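PDB 6WL5: EcmrR transcriptional regulator from Escherichia coli, which probably activates transcription as a multidrug-sensing regulator of the MerR family, its C-terminal GyrI-like domain binding the cationic detergent cetyl-trimethyl-ammonium. Local coordinates for residues Ile11-Val16 with Phe89-Ala94; Lys19-Pro24 with Met69-Cys74; Thr57-Lys62 with Pro131-Ile136. All coordinates share one frame; numbering follows the deposited sequence.

Interaction 1 of 3, residues Ile11-Val16 with Phe89-Ala94; sequences IPECIV and FQVIPA
Val16 and Ile92 meet on one face of an antiparallel strand pair in the GyrI-like domain, where strand 7-23 runs beside strand 88-103. Two hydrogen-bonded pairs, Cys14 with Ile92 and Val16 with Gln90, flank the non-hydrogen-bonded pair of Ile15 and Val91. Val16 N gives the straightest of the four backbone bonds, reaching Gln90 O at 3.0 Å with 167° at the hydrogen. Ile92 can be followed outward: its CB rests against Cys14 SG at 4.0 Å, CG1 lies across the two methyls of Val16, with CG2 of that valine at 3.7 Å, and CD1 still touches the same methyl. CG1 takes this course because it stands anti to the carbonyl carbon, beside the backbone N (chi1 -59°). Phe56 and Leu58 of strand 55-59 and Arg132 cover this side chain further out.

On the Ile15 and Val91 face, Phe80 touches both residues. Glu13 crosses Val91 obliquely, its carboxylate carbon CD 4.0 Å from Val91 CG1. Before Cys14 the N-H...O pairing between the two segments stops, but the chains stay close, Ala94 CA lying 3.1 Å from Ile11 O in a CA-H...O contact. Water also joins the loop residues at this end: one molecule accepts from Ala94 N at 3.0 Å and donates to Glu13 OE2.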
loop_
_atom_site.group_PDB
_atom_site.type_symbol
_atom_site.label_atom_id
_atom_site.label_comp_id
_atom_site.label_asym_id
_atom_site.label_seq_id
_atom_site.Cartn_x
_atom_site.Cartn_y
_atom_site.Cartn_z
ATOM N N ILE A 11 0.961 3.855 12.823
ATOM C CA ILE A 11 0.618 4.600 11.615
ATOM C C ILE A 11 -0.705 5.309 11.878
ATOM O O ILE A 11 -1.718 4.642 12.125
ATOM C CB ILE A 11 0.531 3.693 10.382
ATOM C CG1 ILE A 11 1.859 2.975 10.153
ATOM C CG2 ILE A 11 0.176 4.539 9.139
ATOM C CD1 ILE A 11 1.812 1.877 9.080
ATOM N N PRO A 12 -0.735 6.635 11.893
ATOM C CA PRO A 12 -1.985 7.339 12.197
ATOM C C PRO A 12 -2.993 7.226 11.063
ATOM O O PRO A 12 -2.671 6.864 9.923
ATOM C CB PRO A 12 -1.549 8.796 12.375
ATOM C CG PRO A 12 -0.047 8.800 12.262
ATOM C CD PRO A 12 0.400 7.552 11.658
ATOM N N GLU A 13 -4.239 7.558 11.395
ATOM C CA GLU A 13 -5.271 7.616 10.369
ATOM C C GLU A 13 -4.933 8.661 9.309
ATOM O O GLU A 13 -4.236 9.652 9.558
ATOM C CB GLU A 13 -6.645 7.862 10.997
ATOM C CG GLU A 13 -6.934 9.269 11.379
ATOM C CD GLU A 13 -8.332 9.428 11.924
ATOM O OE1 GLU A 13 -8.853 10.532 11.783
ATOM O OE2 GLU A 13 -8.907 8.468 12.480
ATOM N N CYS A 14 -5.417 8.411 8.099
ATOM C CA CYS A 14 -5.247 9.351 7.002
ATOM C C CYS A 14 -6.493 9.362 6.138
ATOM O O CYS A 14 -7.273 8.413 6.130
ATOM C CB CYS A 14 -4.039 8.996 6.145
ATOM S SG CYS A 14 -4.078 7.353 5.385
ATOM N N ILE A 15 -6.682 10.476 5.431
ATOM C CA ILE A 15 -7.714 10.608 4.414
ATOM C C ILE A 15 -7.059 10.249 3.101
ATOM O O ILE A 15 -5.943 10.709 2.820
ATOM C CB ILE A 15 -8.231 12.051 4.339
ATOM C CG1 ILE A 15 -8.687 12.541 5.712
ATOM C CG2 ILE A 15 -9.344 12.173 3.275
ATOM C CD1 ILE A 15 -8.908 14.043 5.752
ATOM N N VAL A 16 -7.742 9.433 2.300
ATOM C CA VAL A 16 -7.240 9.030 1.002
ATOM C C VAL A 16 -8.338 9.167 -0.044
ATOM O O VAL A 16 -9.535 9.131 0.254
ATOM C CB VAL A 16 -6.729 7.567 0.994
ATOM C CG1 VAL A 16 -5.677 7.359 2.063
ATOM C CG2 VAL A 16 -7.870 6.540 1.123
ATOM N N PHE A 89 -13.326 8.857 -1.586
ATOM C CA PHE A 89 -12.593 9.351 -0.431
ATOM C C PHE A 89 -13.060 8.620 0.830
ATOM O O PHE A 89 -14.256 8.384 1.032
ATOM C CB PHE A 89 -12.810 10.859 -0.307
ATOM C CG PHE A 89 -12.122 11.644 -1.381
ATOM C CD1 PHE A 89 -12.721 11.827 -2.616
ATOM C CD2 PHE A 89 -10.871 12.186 -1.160
ATOM C CE1 PHE A 89 -12.076 12.540 -3.631
ATOM C CE2 PHE A 89 -10.221 12.910 -2.155
ATOM C CZ PHE A 89 -10.831 13.094 -3.390
ATOM N N GLN A 90 -12.098 8.215 1.649
ATOM C CA GLN A 90 -12.380 7.514 2.889
ATOM C C GLN A 90 -11.240 7.762 3.872
ATOM O O GLN A 90 -10.144 8.193 3.502
ATOM C CB GLN A 90 -12.608 6.019 2.631
ATOM C CG GLN A 90 -11.384 5.294 2.138
ATOM C CD GLN A 90 -11.621 3.809 1.943
ATOM O OE1 GLN A 90 -11.934 3.066 2.899
ATOM N NE2 GLN A 90 -11.439 3.354 0.720
ATOM N N VAL A 91 -11.526 7.533 5.147
ATOM C CA VAL A 91 -10.507 7.588 6.189
ATOM C C VAL A 91 -9.986 6.177 6.406
ATOM O O VAL A 91 -10.765 5.258 6.670
ATOM C CB VAL A 91 -11.085 8.154 7.496
ATOM C CG1 VAL A 91 -10.045 8.059 8.618
ATOM C CG2 VAL A 91 -11.588 9.587 7.296
ATOM N N ILE A 92 -8.674 5.995 6.292
ATOM C CA ILE A 92 -8.035 4.710 6.545
ATOM C C ILE A 92 -7.567 4.714 8.001
ATOM O O ILE A 92 -6.791 5.605 8.384
ATOM C CB ILE A 92 -6.863 4.474 5.584
ATOM C CG1 ILE A 92 -7.314 4.499 4.108
ATOM C CG2 ILE A 92 -6.184 3.142 5.894
ATOM C CD1 ILE A 92 -8.398 3.517 3.740
ATOM N N PRO A 93 -7.997 3.768 8.830
ATOM C CA PRO A 93 -7.785 3.922 10.273
ATOM C C PRO A 93 -6.333 3.723 10.684
ATOM O O PRO A 93 -5.515 3.150 9.962
ATOM C CB PRO A 93 -8.695 2.845 10.889
ATOM C CG PRO A 93 -8.727 1.763 9.820
ATOM C CD PRO A 93 -8.756 2.544 8.507
ATOM N N ALA A 94 -6.028 4.245 11.871
ATOM C CA ALA A 94 -4.731 4.037 12.501
ATOM C C ALA A 94 -4.512 2.565 12.822
ATOM O O ALA A 94 -5.444 1.836 13.185
ATOM C CB ALA A 94 -4.669 4.811 13.823
HETATM O O HOH W 1 -3.775 4.961 8.182
HETATM O O HOH W 2 -8.149 5.466 13.563
#

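Interaction 2 of 3, residues Lys19-Pro24 with Met69-Cys74; sequences KRFIVP and MDVEFC
Lys19-Val23 and Met69-Cys74 run antiparallel at an axis separation of 4.7 Å, their N-to-C directions 154° apart, with hydrogen-bonded pairs at Lys19-Phe73, Phe21-Val71 and Val23-Met69. The pairing joins strand 7-23 to strand 69-77 in the curled antiparallel sheet of the GyrI-like domain. The face of Arg20, Ile22, Asp70 and Glu72 carries the salt bridge of the contact. In it Arg20 grips Asp70 side-on with two nitrogens, one to each oxygen: NE lies 2.8 Å from OD1 of Asp70, on the syn lone pair, and NH2 lies 2.9 Å from OD2 of the same carboxylate, well out of its plane on the syn side. Both oxygens stay close to the guanidinium plane, although the two flat groups are turned 35° against each other. The extended Arg20 chain leaves the backbone with CG anti to N (chi1 -171°), and CB and CD lie against the Glu72 side chain. Ile22, paired with Asp70, sets CD1 3.9 Å from its CB.

On the other face the packing across the strands is apolar. The Val23 and Val71 side chains cross at about a right angle, CG1 of Val23 lying 3.8 Å from CG2 of Val71, while Val23 CG2 meets the bent end of Met69 at CE. Tyr29 of helix 26-31 covers this face, and Met69 belongs to the cetyl-trimethyl-ammonium pocket. The Glu72 carboxylate is held by His60 through OE1 and by Gln90 through OE2; a water that donates to OE2 at 2.8 Å also accepts from Arg20 NH1.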
loop_
_atom_site.group_PDB
_atom_site.type_symbol
_atom_site.label_atom_id
_atom_site.label_comp_id
_atom_site.label_asym_id
_atom_site.label_seq_id
_atom_site.Cartn_x
_atom_site.Cartn_y
_atom_site.Cartn_z
ATOM N N LYS A 19 -9.500 3.456 -5.031
ATOM C CA LYS A 19 -10.312 2.658 -5.926
ATOM C C LYS A 19 -9.997 1.194 -5.675
ATOM O O LYS A 19 -8.841 0.834 -5.495
ATOM C CB LYS A 19 -10.066 3.017 -7.410
ATOM C CG LYS A 19 -11.096 2.401 -8.344
ATOM C CD LYS A 19 -11.064 3.029 -9.725
ATOM C CE LYS A 19 -12.015 2.339 -10.696
ATOM N NZ LYS A 19 -12.091 3.106 -11.983
ATOM N N ARG A 20 -11.030 0.361 -5.636
ATOM C CA ARG A 20 -10.894 -1.051 -5.321
ATOM C C ARG A 20 -11.206 -1.896 -6.547
ATOM O O ARG A 20 -12.095 -1.557 -7.347
ATOM C CB ARG A 20 -11.837 -1.420 -4.172
ATOM C CG ARG A 20 -11.606 -2.802 -3.629
ATOM C CD ARG A 20 -12.180 -2.895 -2.231
ATOM N NE ARG A 20 -12.136 -4.252 -1.706
ATOM C CZ ARG A 20 -12.541 -4.555 -0.490
ATOM N NH1 ARG A 20 -12.996 -3.578 0.302
ATOM N NH2 ARG A 20 -12.484 -5.804 -0.043
ATOM N N PHE A 21 -10.460 -2.986 -6.691
ATOM C CA PHE A 21 -10.442 -3.791 -7.904
ATOM C C PHE A 21 -10.256 -5.266 -7.543
ATOM O O PHE A 21 -9.584 -5.587 -6.567
ATOM C CB PHE A 21 -9.220 -3.513 -8.816
ATOM C CG PHE A 21 -9.006 -2.096 -9.218
ATOM C CD1 PHE A 21 -9.571 -1.625 -10.386
ATOM C CD2 PHE A 21 -8.147 -1.270 -8.511
ATOM C CE1 PHE A 21 -9.355 -0.332 -10.816
ATOM C CE2 PHE A 21 -7.903 0.026 -8.956
ATOM C CZ PHE A 21 -8.522 0.496 -10.096
ATOM N N ILE A 22 -10.766 -6.160 -8.390
ATOM C CA ILE A 22 -10.289 -7.538 -8.487
ATOM C C ILE A 22 -9.361 -7.608 -9.696
ATOM O O ILE A 22 -9.812 -7.401 -10.834
ATOM C CB ILE A 22 -11.440 -8.535 -8.696
ATOM C CG1 ILE A 22 -12.515 -8.434 -7.620
ATOM C CG2 ILE A 22 -10.890 -9.956 -8.760
ATOM C CD1 ILE A 22 -11.958 -8.694 -6.242
ATOM N N VAL A 23 -8.095 -7.957 -9.472
ATOM C CA VAL A 23 -7.102 -7.890 -10.541
ATOM C C VAL A 23 -6.532 -9.255 -10.921
ATOM O O VAL A 23 -6.303 -10.110 -10.048
ATOM C CB VAL A 23 -5.971 -6.896 -10.204
ATOM C CG1 VAL A 23 -6.532 -5.502 -10.045
ATOM C CG2 VAL A 23 -5.189 -7.353 -8.968
ATOM N N PRO A 24 -6.285 -9.502 -12.218
ATOM C CA PRO A 24 -5.753 -10.811 -12.603
ATOM C C PRO A 24 -4.386 -11.102 -12.026
ATOM O O PRO A 24 -4.071 -12.262 -11.730
ATOM C CB PRO A 24 -5.710 -10.755 -14.138
ATOM C CG PRO A 24 -6.530 -9.627 -14.538
ATOM C CD PRO A 24 -6.748 -8.728 -13.385
ATOM N N MET A 69 -6.591 -11.012 -7.302
ATOM C CA MET A 69 -6.453 -10.369 -6.000
ATOM C C MET A 69 -7.451 -9.240 -5.811
ATOM O O MET A 69 -7.762 -8.488 -6.748
ATOM C CB MET A 69 -5.033 -9.804 -5.852
ATOM C CG MET A 69 -3.947 -10.849 -5.904
ATOM S SD MET A 69 -2.305 -10.096 -5.834
ATOM C CE MET A 69 -2.164 -9.193 -7.363
ATOM N N ASP A 70 -7.918 -9.105 -4.558
ATOM C CA ASP A 70 -8.764 -8.002 -4.106
ATOM C C ASP A 70 -7.849 -6.916 -3.548
ATOM O O ASP A 70 -7.291 -7.062 -2.451
ATOM C CB ASP A 70 -9.754 -8.507 -3.053
ATOM C CG ASP A 70 -10.783 -7.462 -2.638
ATOM O OD1 ASP A 70 -10.683 -6.261 -3.009
ATOM O OD2 ASP A 70 -11.707 -7.870 -1.894
ATOM N N VAL A 71 -7.679 -5.821 -4.319
ATOM C CA VAL A 71 -6.731 -4.779 -3.982
ATOM C C VAL A 71 -7.428 -3.437 -3.992
ATOM O O VAL A 71 -8.377 -3.223 -4.741
ATOM C CB VAL A 71 -5.549 -4.774 -4.980
ATOM C CG1 VAL A 71 -4.747 -6.051 -4.811
ATOM C CG2 VAL A 71 -5.994 -4.517 -6.450
ATOM N N GLU A 72 -6.934 -2.517 -3.167
ATOM C CA GLU A 72 -7.475 -1.166 -3.084
ATOM C C GLU A 72 -6.320 -0.172 -3.111
ATOM O O GLU A 72 -5.496 -0.134 -2.189
ATOM C CB GLU A 72 -8.342 -1.008 -1.835
ATOM C CG GLU A 72 -9.072 0.310 -1.764
ATOM C CD GLU A 72 -10.135 0.317 -0.680
ATOM O OE1 GLU A 72 -9.868 -0.310 0.367
ATOM O OE2 GLU A 72 -11.211 0.949 -0.872
ATOM N N PHE A 73 -6.246 0.610 -4.188
ATOM C CA PHE A 73 -5.229 1.629 -4.295
ATOM C C PHE A 73 -5.655 2.849 -3.504
ATOM O O PHE A 73 -6.775 3.353 -3.690
ATOM C CB PHE A 73 -5.035 2.061 -5.736
ATOM C CG PHE A 73 -4.030 3.122 -5.871
ATOM C CD1 PHE A 73 -2.696 2.838 -5.711
ATOM C CD2 PHE A 73 -4.421 4.432 -6.060
ATOM C CE1 PHE A 73 -1.747 3.834 -5.839
ATOM C CE2 PHE A 73 -3.479 5.442 -6.217
ATOM C CZ PHE A 73 -2.140 5.137 -6.089
ATOM N N CYS A 74 -4.735 3.376 -2.708
ATOM C CA CYS A 74 -4.985 4.532 -1.852
ATOM C C CYS A 74 -3.877 5.569 -1.950
ATOM O O CYS A 74 -2.699 5.243 -2.028
ATOM C CB CYS A 74 -5.061 4.094 -0.387
ATOM S SG CYS A 74 -6.328 2.886 0.002
HETATM O O HOH W 3 -13.329 -0.646 0.005
#

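Interaction 3 of 3, residues Thr57-Lys62 with Pro131-Ile136; sequences TLYHDK and PRESYI. With 16A (cetyl-trimethyl-ammonium), chain E.
Tyr59 and Glu133 meet in the tightly packed, buried part of the contact. The phenol OH donates to Glu133 OE2 at 2.7 Å, on the syn side but 35° out of the carboxylate plane, and Tyr135 OH donates to the anti lone pair of that oxygen at 2.6 Å. One buried oxygen is thus gripped by two phenols, while OE1 is hydrogen-bonded to Tyr113. Glu133 CB sits at the edge of the Tyr59 ring, and Thr57 CG2 lies 3.5 Å above one face. Thr57 OG1 lies 2.6 Å from Tyr135 OH and is hydrogen-bonded to Tyr29.

Thr57 and Glu133, whose side chains share a face, are the hydrogen-bonded pair of an antiparallel pairing between strands 55-59 and 132-137 of the GyrI-like domain. On the other face Leu58 and Arg132 lie side by side, CD2 of Leu58 at 3.5 Å from CG of Arg132, and the guanidinium hydrogen-bonds beyond the contact, to Pro93 O and Tyr54.

The opposite face of the Tyr59 ring takes the alkyl chain of cetyl-trimethyl-ammonium, whose C14 lies above the rim. Glu133 OE1 approaches the N-methyl C18 at 3.3 Å, where its negative charge would probably steady the ammonium. An alanine at Tyr59 would probably leave the ligand chain without its aromatic floor and Glu133 OE2 without one of its two donors. Past Tyr59 the segments part: Lys62 is exposed and makes no contact with 131-136, whereas Asp61 O still comes within 3.2 Å of ligand C10.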
loop_
_atom_site.group_PDB
_atom_site.type_symbol
_atom_site.label_atom_id
_atom_site.label_comp_id
_atom_site.label_asym_id
_atom_site.label_seq_id
_atom_site.Cartn_x
_atom_site.Cartn_y
_atom_site.Cartn_z
ATOM N N THR A 57 -1.157 0.277 -1.520
ATOM C CA THR A 57 -2.186 -0.692 -1.845
ATOM C C THR A 57 -2.574 -1.431 -0.568
ATOM O O THR A 57 -1.711 -1.914 0.168
ATOM C CB THR A 57 -1.674 -1.703 -2.870
ATOM O OG1 THR A 57 -1.358 -0.996 -4.072
ATOM C CG2 THR A 57 -2.717 -2.814 -3.158
ATOM N N LEU A 58 -3.874 -1.570 -0.355
ATOM C CA LEU A 58 -4.387 -2.502 0.620
ATOM C C LEU A 58 -4.683 -3.825 -0.070
ATOM O O LEU A 58 -5.436 -3.870 -1.060
ATOM C CB LEU A 58 -5.662 -1.939 1.233
ATOM C CG LEU A 58 -5.510 -0.646 2.047
ATOM C CD1 LEU A 58 -6.838 -0.128 2.521
ATOM C CD2 LEU A 58 -4.582 -0.932 3.182
ATOM N N TYR A 59 -4.140 -4.904 0.484
ATOM C CA TYR A 59 -4.435 -6.263 0.025
ATOM C C TYR A 59 -5.486 -6.892 0.936
ATOM O O TYR A 59 -5.172 -7.279 2.059
ATOM C CB TYR A 59 -3.147 -7.082 0.024
ATOM C CG TYR A 59 -2.254 -6.701 -1.162
ATOM C CD1 TYR A 59 -2.382 -7.318 -2.395
ATOM C CD2 TYR A 59 -1.283 -5.699 -1.045
ATOM C CE1 TYR A 59 -1.608 -6.941 -3.480
ATOM C CE2 TYR A 59 -0.489 -5.326 -2.124
ATOM C CZ TYR A 59 -0.637 -5.964 -3.342
ATOM O OH TYR A 59 0.181 -5.635 -4.425
ATOM N N HIS A 60 -6.720 -7.004 0.441
ATOM C CA HIS A 60 -7.881 -7.382 1.244
ATOM C C HIS A 60 -8.189 -8.870 1.242
ATOM O O HIS A 60 -9.094 -9.300 1.982
ATOM C CB HIS A 60 -9.105 -6.611 0.744
ATOM C CG HIS A 60 -9.061 -5.144 1.053
ATOM N ND1 HIS A 60 -8.909 -4.661 2.336
ATOM C CD2 HIS A 60 -9.197 -4.057 0.255
ATOM C CE1 HIS A 60 -8.953 -3.343 2.320
ATOM N NE2 HIS A 60 -9.138 -2.948 1.071
ATOM N N ASP A 61 -7.439 -9.680 0.507
ATOM C CA ASP A 61 -7.735 -11.102 0.495
ATOM C C ASP A 61 -7.496 -11.705 1.869
ATOM O O ASP A 61 -6.706 -11.208 2.662
ATOM C CB ASP A 61 -6.901 -11.809 -0.559
ATOM C CG ASP A 61 -7.479 -11.622 -1.955
ATOM O OD1 ASP A 61 -8.671 -11.943 -2.146
ATOM O OD2 ASP A 61 -6.746 -11.126 -2.831
ATOM N N LYS A 62 -8.212 -12.775 2.151
ATOM C CA LYS A 62 -8.123 -13.433 3.442
ATOM C C LYS A 62 -7.064 -14.508 3.479
ATOM O O LYS A 62 -7.000 -15.257 4.451
ATOM C CB LYS A 62 -9.484 -14.056 3.791
ATOM C CG LYS A 62 -10.607 -13.015 3.997
ATOM C CD LYS A 62 -10.098 -11.776 4.741
ATOM C CE LYS A 62 -10.987 -10.539 4.565
ATOM N NZ LYS A 62 -12.408 -10.777 4.926
ATOM N N PRO A 131 -2.769 -6.152 4.873
ATOM C CA PRO A 131 -1.436 -5.618 4.574
ATOM C C PRO A 131 -1.482 -4.403 3.660
ATOM O O PRO A 131 -2.323 -4.306 2.769
ATOM C CB PRO A 131 -0.736 -6.809 3.901
ATOM C CG PRO A 131 -1.421 -8.032 4.557
ATOM C CD PRO A 131 -2.855 -7.611 4.613
ATOM N N ARG A 132 -0.568 -3.469 3.906
ATOM C CA ARG A 132 -0.378 -2.294 3.061
ATOM C C ARG A 132 0.982 -2.341 2.381
ATOM O O ARG A 132 1.979 -2.763 2.982
ATOM C CB ARG A 132 -0.454 -1.018 3.907
ATOM C CG ARG A 132 -1.570 -0.966 4.936
ATOM C CD ARG A 132 -1.739 0.393 5.566
ATOM N NE ARG A 132 -2.895 0.386 6.450
ATOM C CZ ARG A 132 -3.259 1.417 7.194
ATOM N NH1 ARG A 132 -2.536 2.534 7.153
ATOM N NH2 ARG A 132 -4.305 1.323 8.013
ATOM N N GLU A 133 1.007 -1.896 1.122
ATOM C CA GLU A 133 2.210 -1.901 0.298
ATOM C C GLU A 133 2.432 -0.459 -0.122
ATOM O O GLU A 133 1.717 0.057 -0.978
ATOM C CB GLU A 133 1.974 -2.815 -0.910
ATOM C CG GLU A 133 3.120 -2.991 -1.875
ATOM C CD GLU A 133 2.746 -4.092 -2.868
ATOM O OE1 GLU A 133 3.049 -5.251 -2.558
ATOM O OE2 GLU A 133 2.101 -3.779 -3.908
ATOM N N SER A 134 3.384 0.212 0.519
ATOM C CA SER A 134 3.555 1.655 0.433
ATOM C C SER A 134 4.694 1.976 -0.535
ATOM O O SER A 134 5.861 1.650 -0.259
ATOM C CB SER A 134 3.883 2.183 1.830
ATOM O OG SER A 134 4.085 3.580 1.804
ATOM N N TYR A 135 4.363 2.697 -1.614
ATOM C CA TYR A 135 5.289 2.966 -2.708
ATOM C C TYR A 135 6.030 4.260 -2.402
ATOM O O TYR A 135 5.403 5.313 -2.237
ATOM C CB TYR A 135 4.518 3.107 -4.032
ATOM C CG TYR A 135 3.642 1.878 -4.233
ATOM C CD1 TYR A 135 4.202 0.652 -4.494
ATOM C CD2 TYR A 135 2.264 1.960 -4.110
ATOM C CE1 TYR A 135 3.409 -0.492 -4.623
ATOM C CE2 TYR A 135 1.473 0.853 -4.252
ATOM C CZ TYR A 135 2.038 -0.375 -4.486
ATOM O OH TYR A 135 1.195 -1.464 -4.601
ATOM N N ILE A 136 7.356 4.179 -2.329
ATOM C CA ILE A 136 8.193 5.322 -1.957
ATOM C C ILE A 136 9.021 5.797 -3.144
ATOM O O ILE A 136 8.771 6.880 -3.701
ATOM C CB ILE A 136 9.053 4.970 -0.716
ATOM C CG1 ILE A 136 8.171 4.568 0.462
ATOM C CG2 ILE A 136 9.966 6.128 -0.337
ATOM C CD1 ILE A 136 8.928 3.881 1.559
HETATM C C1 16A E . -1.900 -17.378 10.060
HETATM C C2 16A E . -2.158 -16.550 8.809
HETATM C C3 16A E . -1.394 -17.092 7.604
HETATM C C4 16A E . -1.129 -16.051 6.512
HETATM C C5 16A E . -2.108 -14.875 6.460
HETATM C C6 16A E . -1.927 -14.097 5.161
HETATM C C7 16A E . -3.082 -13.187 4.784
HETATM C C8 16A E . -2.847 -12.684 3.365
HETATM C C9 16A E . -2.941 -11.183 3.309
HETATM C C10 16A E . -3.573 -10.653 2.021
HETATM C C11 16A E . -2.913 -11.090 0.720
HETATM C C12 16A E . -1.522 -10.508 0.504
HETATM C C13 16A E . -1.195 -10.580 -0.988
HETATM C C14 16A E . 0.018 -9.723 -1.297
HETATM C C15 16A E . 0.500 -9.944 -2.720
HETATM C C16 16A E . 1.543 -8.905 -3.018
HETATM N N1 16A E . 2.233 -9.137 -4.297
HETATM C C17 16A E . 1.313 -9.323 -5.434
HETATM C C18 16A E . 3.042 -7.920 -4.467
HETATM C C19 16A E . 3.194 -10.237 -4.168
#

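In the fold
All three contacts are antiparallel strand pairings of one sheet, but only in interaction 3 are all the touching residues buried. It lies near the centre of the chain, with Tyr59 and Glu133 meeting the ligand. Interactions 1 and 2 share strand 7-23 and are partly exposed: the first is mostly backbone bonding and aliphatic packing with water at its loop end, the second adds a salt bridge on one face. Strand 69-77 lies beside strand 55-59, and interaction 2 adjoins interaction 3 through Glu72 and His60. Glu72 also reaches Gln90 of interaction 1. Arg132 ties interaction 3 to interaction 1 at Pro93 O. Met69 brings interaction 2 to the pocket that interaction 3 lines.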